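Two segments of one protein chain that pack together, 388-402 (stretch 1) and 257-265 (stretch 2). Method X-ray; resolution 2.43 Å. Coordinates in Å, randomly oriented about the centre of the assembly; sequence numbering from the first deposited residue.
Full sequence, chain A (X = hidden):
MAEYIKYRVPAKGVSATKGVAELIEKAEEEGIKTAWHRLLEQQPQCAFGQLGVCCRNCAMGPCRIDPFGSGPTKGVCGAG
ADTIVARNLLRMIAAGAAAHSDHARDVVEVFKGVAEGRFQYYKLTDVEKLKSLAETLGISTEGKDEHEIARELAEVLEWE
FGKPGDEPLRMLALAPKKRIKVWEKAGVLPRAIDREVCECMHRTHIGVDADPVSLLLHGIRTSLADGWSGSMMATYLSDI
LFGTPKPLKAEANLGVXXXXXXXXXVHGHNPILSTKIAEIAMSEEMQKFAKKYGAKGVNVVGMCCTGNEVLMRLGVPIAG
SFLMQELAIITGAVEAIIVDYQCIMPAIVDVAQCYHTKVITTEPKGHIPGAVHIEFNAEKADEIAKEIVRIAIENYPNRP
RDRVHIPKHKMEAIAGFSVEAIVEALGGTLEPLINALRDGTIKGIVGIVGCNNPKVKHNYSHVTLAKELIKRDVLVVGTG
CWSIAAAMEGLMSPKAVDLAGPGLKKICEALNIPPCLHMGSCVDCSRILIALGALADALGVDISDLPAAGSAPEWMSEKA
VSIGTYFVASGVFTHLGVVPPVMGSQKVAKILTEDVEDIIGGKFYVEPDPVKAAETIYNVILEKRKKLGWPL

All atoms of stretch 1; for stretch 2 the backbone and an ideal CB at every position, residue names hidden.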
# COMPACT_ATOMS: atom_id res chain seq x y z
N ILE A 388 2.91 2.82 33.65
CA ILE A 388 4.14 2.54 32.91
C ILE A 388 5.36 3.03 33.67
O ILE A 388 6.35 2.30 33.85
CB ILE A 388 4.05 3.16 31.50
CG1 ILE A 388 3.12 2.34 30.61
CG2 ILE A 388 5.43 3.29 30.88
CD1 ILE A 388 2.61 3.10 29.39
N VAL A 389 5.31 4.29 34.13
CA VAL A 389 6.43 4.84 34.89
C VAL A 389 6.66 4.04 36.16
O VAL A 389 7.81 3.84 36.59
CB VAL A 389 6.20 6.33 35.19
CG1 VAL A 389 7.34 6.90 36.00
CG2 VAL A 389 6.03 7.12 33.90
N ARG A 390 5.58 3.55 36.78
CA ARG A 390 5.72 2.74 37.98
C ARG A 390 6.43 1.43 37.67
O ARG A 390 7.27 0.97 38.45
CB ARG A 390 4.35 2.46 38.59
CG ARG A 390 3.87 3.57 39.52
CD ARG A 390 2.73 3.12 40.41
NE ARG A 390 1.91 4.26 40.81
CZ ARG A 390 0.71 4.53 40.30
NH1 ARG A 390 0.03 5.59 40.72
NH2 ARG A 390 0.19 3.74 39.37
N ILE A 391 6.10 0.80 36.54
CA ILE A 391 6.77 -0.44 36.17
C ILE A 391 8.26 -0.19 35.97
O ILE A 391 9.11 -0.98 36.43
CB ILE A 391 6.12 -1.04 34.91
CG1 ILE A 391 4.70 -1.50 35.24
CG2 ILE A 391 6.94 -2.21 34.39
CD1 ILE A 391 3.90 -1.94 34.05
N ALA A 392 8.62 0.92 35.33
CA ALA A 392 10.04 1.25 35.16
C ALA A 392 10.73 1.45 36.52
O ALA A 392 11.82 0.91 36.77
CB ALA A 392 10.19 2.49 34.29
N ILE A 393 10.10 2.23 37.40
CA ILE A 393 10.68 2.52 38.71
C ILE A 393 10.84 1.24 39.52
O ILE A 393 11.83 1.07 40.25
CB ILE A 393 9.83 3.56 39.45
CG1 ILE A 393 9.99 4.93 38.80
CG2 ILE A 393 10.19 3.61 40.92
CD1 ILE A 393 8.96 5.93 39.25
N GLU A 394 9.89 0.32 39.40
CA GLU A 394 9.97 -0.94 40.13
C GLU A 394 11.01 -1.87 39.53
O GLU A 394 11.54 -2.74 40.23
CB GLU A 394 8.60 -1.61 40.17
CG GLU A 394 7.58 -0.86 41.00
CD GLU A 394 6.16 -1.03 40.49
OE1 GLU A 394 5.25 -0.38 41.05
OE2 GLU A 394 5.96 -1.81 39.54
N ASN A 395 11.31 -1.72 38.23
CA ASN A 395 12.39 -2.49 37.64
C ASN A 395 13.77 -1.92 37.98
O ASN A 395 14.76 -2.63 37.82
CB ASN A 395 12.24 -2.55 36.12
CG ASN A 395 13.11 -3.63 35.50
OD1 ASN A 395 13.35 -4.67 36.10
ND2 ASN A 395 13.58 -3.37 34.28
N TYR A 396 13.84 -0.66 38.41
CA TYR A 396 15.12 -0.07 38.79
C TYR A 396 16.01 -0.95 39.67
O TYR A 396 17.22 -1.01 39.40
CB TYR A 396 14.90 1.29 39.47
CG TYR A 396 16.19 1.96 39.91
CD1 TYR A 396 17.01 2.61 39.00
CD2 TYR A 396 16.58 1.95 41.25
CE1 TYR A 396 18.18 3.23 39.40
CE2 TYR A 396 17.76 2.56 41.66
CZ TYR A 396 18.55 3.21 40.73
OH TYR A 396 19.71 3.82 41.12
N PRO A 397 15.52 -1.62 40.72
CA PRO A 397 16.43 -2.46 41.53
C PRO A 397 17.10 -3.59 40.77
O PRO A 397 18.08 -4.15 41.28
CB PRO A 397 15.51 -3.00 42.64
CG PRO A 397 14.43 -2.01 42.75
CD PRO A 397 14.19 -1.51 41.35
N ASN A 398 16.62 -3.94 39.58
CA ASN A 398 17.17 -5.05 38.82
C ASN A 398 18.29 -4.64 37.89
O ASN A 398 18.77 -5.48 37.11
CB ASN A 398 16.06 -5.74 38.02
CG ASN A 398 15.01 -6.38 38.91
OD1 ASN A 398 15.34 -7.03 39.90
ND2 ASN A 398 13.75 -6.19 38.56
N ARG A 399 18.72 -3.39 37.93
CA ARG A 399 19.77 -2.92 37.02
C ARG A 399 21.09 -3.59 37.35
O ARG A 399 21.63 -3.38 38.45
CB ARG A 399 19.91 -1.41 37.11
CG ARG A 399 21.15 -0.88 36.39
CD ARG A 399 21.42 0.57 36.74
NE ARG A 399 20.33 1.44 36.32
CZ ARG A 399 20.46 2.75 36.13
NH1 ARG A 399 19.41 3.47 35.74
NH2 ARG A 399 21.63 3.34 36.32
N PRO A 400 21.66 -4.39 36.45
CA PRO A 400 22.98 -4.98 36.72
C PRO A 400 24.07 -3.91 36.71
O PRO A 400 24.66 -3.63 35.67
CB PRO A 400 23.17 -5.98 35.57
CG PRO A 400 22.33 -5.42 34.46
CD PRO A 400 21.16 -4.75 35.11
N ARG A 401 24.32 -3.31 37.88
CA ARG A 401 25.29 -2.22 37.97
C ARG A 401 26.69 -2.67 37.59
O ARG A 401 27.52 -1.84 37.22
CB ARG A 401 25.28 -1.63 39.37
CG ARG A 401 23.99 -0.92 39.74
CD ARG A 401 24.20 0.11 40.83
NE ARG A 401 23.03 0.96 41.02
CZ ARG A 401 22.84 2.12 40.40
NH1 ARG A 401 21.74 2.82 40.63
NH2 ARG A 401 23.74 2.58 39.55
N ASP A 402 26.97 -3.98 37.68
CA ASP A 402 28.27 -4.50 37.26
C ASP A 402 28.47 -4.42 35.75
O ASP A 402 29.62 -4.42 35.29
CB ASP A 402 28.42 -5.95 37.73
CG ASP A 402 27.21 -6.80 37.36
OD1 ASP A 402 26.08 -6.40 37.70
OD2 ASP A 402 27.40 -7.87 36.74
N UNK A 257 21.81 9.70 30.23
CA UNK A 257 21.33 8.63 31.10
C UNK A 257 22.12 8.64 32.40
O UNK A 257 23.35 8.77 32.41
CB UNK A 257 21.44 7.27 30.41
N UNK A 258 21.40 8.50 33.51
CA UNK A 258 21.95 8.71 34.85
C UNK A 258 22.22 7.38 35.54
O UNK A 258 21.58 6.36 35.26
CB UNK A 258 21.00 9.56 35.70
N UNK A 259 23.18 7.41 36.47
CA UNK A 259 23.52 6.20 37.23
C UNK A 259 22.61 6.01 38.43
O UNK A 259 22.21 4.89 38.74
CB UNK A 259 24.98 6.26 37.70
N UNK A 260 22.29 7.10 39.14
CA UNK A 260 21.50 7.02 40.36
C UNK A 260 20.04 7.38 40.14
O UNK A 260 19.30 7.56 41.11
CB UNK A 260 22.10 7.94 41.43
N UNK A 261 19.60 7.50 38.89
CA UNK A 261 18.21 7.77 38.56
C UNK A 261 17.64 6.63 37.74
O UNK A 261 18.36 6.01 36.94
CB UNK A 261 18.08 9.09 37.80
N UNK A 262 16.36 6.34 37.95
CA UNK A 262 15.62 5.52 37.00
C UNK A 262 15.73 6.15 35.63
O UNK A 262 15.56 7.37 35.49
CB UNK A 262 14.16 5.37 37.41
N UNK A 263 16.04 5.36 34.62
CA UNK A 263 16.16 5.86 33.25
C UNK A 263 15.02 5.31 32.42
O UNK A 263 14.88 4.09 32.28
CB UNK A 263 17.51 5.48 32.63
N UNK A 264 14.20 6.20 31.87
CA UNK A 264 13.07 5.81 31.03
C UNK A 264 13.28 6.43 29.65
O UNK A 264 13.37 7.66 29.53
CB UNK A 264 11.74 6.25 31.64
N UNK A 265 13.33 5.58 28.62
CA UNK A 265 13.50 6.04 27.24
C UNK A 265 12.13 6.07 26.58
O UNK A 265 11.33 5.15 26.74
CB UNK A 265 14.46 5.14 26.46

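Position 257 has an extended backbone, its CA-to-CB bond points sideways, and nothing of stretch 1 lies within 5.5 Å of the ideal CB. Stretch 1 therefore sets little demand, and many side chains would fit; the residue is Leu257, which makes no contact. Position 258 is similarly unconstrained at CB, but its carbonyl oxygen faces Arg399, with NH2 of Arg399 3.2 Å from O of 258. This hydrogen bond, with an angle of 162°, asks nothing of the side chain. The residue is Lys258, whose end leads away.

At 259 the backbone turns (phi/psi -85/-41) and CB points away, yet it lies 4.3 Å from NH2 of Arg401. A small, polar or acidic residue would be compatible with the nearby positive charge. It is Glu259, but its carboxylate heads outward, and the main chain does the bonding: O of Glu259 accepts from NH2 of Arg401 at 2.9 Å. Position 260 also directs CB away, with OH of Tyr396 4.8 Å and NH1 of Arg401 5.2 Å from it. Polar residues suit this place, acidic ones especially. Asp260 has OD1 4.4 Å from NH2 of Arg401, well out of the guanidinium plane, so charge attraction is all that links them.

Position 261 turns CB away from stretch 1, leaving the choice open, aromatic residues included. Tyr261 contributes chiefly its carbonyl: NH1 of Arg399 donates a weak hydrogen bond to O of Tyr261 at 3.0 Å.

At 262 the surroundings become apolar. The ideal CB is 4.3 Å from CD1 of Tyr396 and 4.4 Å from CG1 of Ile393, which favours a compact aliphatic residue such as valine, isoleucine or alanine. Val262, with chi1 t, places CG2 3.7 Å from CB of Tyr396 and 4.1 Å from CG1 of Ile393, while CG1 lies 4.3 Å from CB of Ala392.

Position 263 points sideways, its CB 4.2 Å from NH1 of Arg399. Polar residues are plausible; a positive charge would be less welcome. Asn263 instead braces its own stretch: N of Lys258 donates to OD1 of Asn263 at 3.0 Å, and ND2 of Asn263 donates to O of Lys258 at 2.6 Å, the same carbonyl that Arg399 engages.

At 264 CB points toward the helix, 4.9 Å from CB of Ala392, whose small side chain leaves room for a medium or long aliphatic residue. Ile264 extends CD1 to 3.7 Å from CB of Ala392 and 3.8 Å from CG1 of Val389. Position 265 is out of reach and unconstrained by stretch 1; it is Val265.

Stretch 2 257-265: LKEDYVNIV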
# COMPACT_ATOMS: atom_id res chain seq x y z
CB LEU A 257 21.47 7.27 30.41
CG LEU A 257 20.63 7.09 29.14
CD1 LEU A 257 21.29 6.10 28.20
CD2 LEU A 257 19.22 6.65 29.47
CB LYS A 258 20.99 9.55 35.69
CG LYS A 258 21.28 11.05 35.69
CD LYS A 258 21.40 11.63 34.30
CE LYS A 258 21.91 13.06 34.33
NZ LYS A 258 21.08 13.92 35.21
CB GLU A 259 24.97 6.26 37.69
CG GLU A 259 25.92 5.68 36.71
CD GLU A 259 26.71 6.74 36.00
OE1 GLU A 259 26.29 7.92 35.96
OE2 GLU A 259 27.76 6.36 35.48
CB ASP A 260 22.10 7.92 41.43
CG ASP A 260 23.59 7.72 41.59
OD1 ASP A 260 24.07 6.58 41.42
OD2 ASP A 260 24.28 8.71 41.90
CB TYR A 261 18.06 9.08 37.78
CG TYR A 261 18.39 10.34 38.54
CD1 TYR A 261 19.71 10.68 38.83
CD2 TYR A 261 17.38 11.21 38.95
CE1 TYR A 261 20.01 11.84 39.51
CE2 TYR A 261 17.68 12.37 39.64
CZ TYR A 261 19.00 12.68 39.92
OH TYR A 261 19.31 13.83 40.60
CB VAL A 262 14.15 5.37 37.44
CG1 VAL A 262 13.37 4.53 36.44
CG2 VAL A 262 14.07 4.79 38.84
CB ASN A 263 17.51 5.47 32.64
CG ASN A 263 18.67 6.26 33.23
OD1 ASN A 263 18.61 7.48 33.36
ND2 ASN A 263 19.73 5.55 33.60
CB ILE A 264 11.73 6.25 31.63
CG1 ILE A 264 11.55 5.66 33.03
CG2 ILE A 264 10.58 5.81 30.73
CD1 ILE A 264 10.28 6.10 33.71
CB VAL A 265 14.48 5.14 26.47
CG1 VAL A 265 14.63 5.63 25.03
CG2 VAL A 265 15.83 5.09 27.17
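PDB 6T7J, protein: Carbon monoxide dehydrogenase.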